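Local structure of antibiotic biosynthesis monooxygenase (Rhodospirillum rubrum, 4HL9) at residues Ile27-Ile32 / His71-Glu76. The protein probably acts as a monooxygenase, as a small alpha-beta protein of the antibiotic biosynthesis monooxygenase family that assembles as a dimer. Residues are numbered along the deposited sequence; the frame is centred on the assembly and turned at random.
Sequences IAQDFI and HFVFIE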
loop_
_atom_site.group_PDB
_atom_site.type_symbol
_atom_site.label_atom_id
_atom_site.label_comp_id
_atom_site.label_asym_id
_atom_site.label_seq_id
_atom_site.Cartn_x
_atom_site.Cartn_y
_atom_site.Cartn_z
ATOM N N ILE A 27 -4.616 -2.090 -1.858
ATOM C CA ILE A 27 -4.252 -1.726 -0.487
ATOM C C ILE A 27 -5.536 -1.373 0.267
ATOM O O ILE A 27 -6.358 -0.609 -0.231
ATOM C CB ILE A 27 -3.270 -0.549 -0.463
ATOM C CG1 ILE A 27 -1.954 -0.973 -1.114
ATOM C CG2 ILE A 27 -3.022 -0.058 1.019
ATOM C CD1 ILE A 27 -1.051 0.224 -1.450
ATOM N N ALA A 28 -5.674 -1.947 1.456
ATOM C CA ALA A 28 -6.784 -1.721 2.375
ATOM C C ALA A 28 -6.180 -1.345 3.711
ATOM O O ALA A 28 -5.170 -1.950 4.135
ATOM C CB ALA A 28 -7.586 -2.980 2.526
ATOM N N GLN A 29 -6.785 -0.348 4.353
ATOM C CA GLN A 29 -6.331 0.188 5.622
ATOM C C GLN A 29 -7.472 0.199 6.616
ATOM O O GLN A 29 -8.587 0.685 6.307
ATOM C CB GLN A 29 -5.837 1.618 5.447
ATOM C CG GLN A 29 -4.733 1.774 4.405
ATOM C CD GLN A 29 -4.209 3.178 4.358
ATOM O OE1 GLN A 29 -3.806 3.726 5.385
ATOM N NE2 GLN A 29 -4.201 3.778 3.159
ATOM N N ASP A 30 -7.188 -0.330 7.794
ATOM C CA ASP A 30 -8.119 -0.305 8.920
ATOM C C ASP A 30 -7.511 0.572 10.020
ATOM O O ASP A 30 -6.279 0.579 10.192
ATOM C CB ASP A 30 -8.293 -1.691 9.496
ATOM C CG ASP A 30 -9.003 -2.671 8.554
ATOM O OD1 ASP A 30 -9.612 -2.272 7.535
ATOM O OD2 ASP A 30 -8.968 -3.862 8.891
ATOM N N PHE A 31 -8.373 1.284 10.745
ATOM C CA PHE A 31 -7.946 2.106 11.894
ATOM C C PHE A 31 -8.704 1.606 13.095
ATOM O O PHE A 31 -9.896 1.861 13.224
ATOM C CB PHE A 31 -8.227 3.583 11.631
ATOM C CG PHE A 31 -7.584 4.108 10.356
ATOM C CD1 PHE A 31 -6.362 4.773 10.404
ATOM C CD2 PHE A 31 -8.199 3.929 9.124
ATOM C CE1 PHE A 31 -5.760 5.264 9.238
ATOM C CE2 PHE A 31 -7.603 4.410 7.941
ATOM C CZ PHE A 31 -6.388 5.073 8.000
ATOM N N ILE A 32 -8.023 0.837 13.928
ATOM C CA ILE A 32 -8.666 0.125 15.032
ATOM C C ILE A 32 -8.488 0.932 16.330
ATOM O O ILE A 32 -7.394 1.473 16.564
ATOM C CB ILE A 32 -8.060 -1.294 15.204
ATOM C CG1 ILE A 32 -8.247 -2.124 13.909
ATOM C CG2 ILE A 32 -8.702 -2.030 16.398
ATOM C CD1 ILE A 32 -9.691 -2.064 13.385
ATOM N N HIS A 71 -3.143 0.798 13.275
ATOM C CA HIS A 71 -3.376 1.158 11.859
ATOM C C HIS A 71 -2.819 -0.015 11.056
ATOM O O HIS A 71 -1.599 -0.182 10.953
ATOM C CB HIS A 71 -2.724 2.514 11.491
ATOM C CG HIS A 71 -2.804 2.879 10.022
ATOM N ND1 HIS A 71 -1.936 3.775 9.428
ATOM C CD2 HIS A 71 -3.629 2.458 9.032
ATOM C CE1 HIS A 71 -2.231 3.904 8.143
ATOM N NE2 HIS A 71 -3.250 3.107 7.873
ATOM N N PHE A 72 -3.721 -0.861 10.547
ATOM C CA PHE A 72 -3.299 -2.087 9.844
ATOM C C PHE A 72 -3.461 -1.883 8.366
ATOM O O PHE A 72 -4.432 -1.257 7.948
ATOM C CB PHE A 72 -4.111 -3.307 10.310
ATOM C CG PHE A 72 -3.839 -3.686 11.727
ATOM C CD1 PHE A 72 -2.743 -4.484 12.049
ATOM C CD2 PHE A 72 -4.654 -3.200 12.752
ATOM C CE1 PHE A 72 -2.476 -4.813 13.358
ATOM C CE2 PHE A 72 -4.394 -3.523 14.065
ATOM C CZ PHE A 72 -3.305 -4.335 14.371
ATOM N N VAL A 73 -2.539 -2.455 7.586
ATOM C CA VAL A 73 -2.532 -2.269 6.137
ATOM C C VAL A 73 -2.371 -3.619 5.440
ATOM O O VAL A 73 -1.418 -4.366 5.714
ATOM C CB VAL A 73 -1.441 -1.278 5.678
ATOM C CG1 VAL A 73 -1.412 -1.154 4.132
ATOM C CG2 VAL A 73 -1.660 0.107 6.317
ATOM N N PHE A 74 -3.319 -3.921 4.563
ATOM C CA PHE A 74 -3.271 -5.106 3.730
ATOM C C PHE A 74 -2.673 -4.719 2.384
ATOM O O PHE A 74 -2.998 -3.675 1.840
ATOM C CB PHE A 74 -4.699 -5.638 3.479
ATOM C CG PHE A 74 -5.352 -6.249 4.691
ATOM C CD1 PHE A 74 -5.153 -7.591 5.001
ATOM C CD2 PHE A 74 -6.204 -5.491 5.491
ATOM C CE1 PHE A 74 -5.769 -8.168 6.114
ATOM C CE2 PHE A 74 -6.845 -6.063 6.581
ATOM C CZ PHE A 74 -6.622 -7.391 6.900
ATOM N N ILE A 75 -1.764 -5.546 1.866
ATOM C CA ILE A 75 -1.306 -5.395 0.497
ATOM C C ILE A 75 -1.638 -6.705 -0.186
ATOM O O ILE A 75 -1.176 -7.758 0.241
ATOM C CB ILE A 75 0.227 -5.133 0.408
ATOM C CG1 ILE A 75 0.581 -3.759 0.990
ATOM C CG2 ILE A 75 0.680 -5.172 -1.065
ATOM C CD1 ILE A 75 2.109 -3.522 1.115
ATOM N N GLU A 76 -2.438 -6.632 -1.252
ATOM C CA GLU A 76 -3.010 -7.834 -1.843
ATOM C C GLU A 76 -2.762 -7.805 -3.348
ATOM O O GLU A 76 -2.641 -6.744 -3.954
ATOM C CB GLU A 76 -4.531 -7.940 -1.555
ATOM C CG GLU A 76 -5.040 -7.230 -0.264
ATOM C CD GLU A 76 -6.594 -7.210 -0.095
ATOM O OE1 GLU A 76 -7.340 -7.695 -0.982
ATOM O OE2 GLU A 76 -7.075 -6.725 0.968
#
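The two central strands of the four-stranded antiparallel sheet meet here, A28 and D30 of strand 27-32 pairing with F74 and F72 of strand 71-76. A28 and F74 form a hydrogen-bonded pair, with F74 N 2.7 Å from A28 O and the return bond from A28 N to F74 O longer at 3.2 Å. D30 and F72 form the next, and between them Q29 and V73 are a non-hydrogen-bonded pair. One face of the sheet bears I27, Q29, F31, H71, V73 and I75. With CG anti to its backbone N (chi1 174°), H71 swings its imidazole across to strand 27-32, where NE2 donates a 2.6 Å hydrogen bond to OE1 of Q29, on a lone pair in the amide plane; the long Q29 chain carries its amide there. Histidine suits this place because its flat ring offers nitrogens to two partners: ND1 is hydrogen-bonded to D65 OD2 while NE2 holds Q29, and together they fix the ring's rotation. The flat phenyl of F31 lies over one face of that imidazole, displaced toward its rim, in an offset stack with planes 13° apart and CE1 3.5 Å from H71 CD2. In this ferredoxin-like fold, common to the family, part of this face, around I27, Q29, V73 and I75, packs on the second subunit: I27 and V73, touching through CG2 and CG1 at 3.7 Å, meet V73 and M113 of that subunit respectively, and their apolar, beta-branched chains suit a strand face buried there. The opposite face carries A28, D30, F72 and F74 and is backed by helix 37-52. Small A28 sets its CB 4.0 Å from F74 CB, while the phenyl of F74 reaches L47 on the helix. D30 brings OD2 to the edge of the F74 ring, 3.8 Å from CE2, and Y44 OH satisfies this carboxylate oxygen. I32 lays CG1 against the rim of F72, at 3.9 Å from CD2, where both residues also touch the helix.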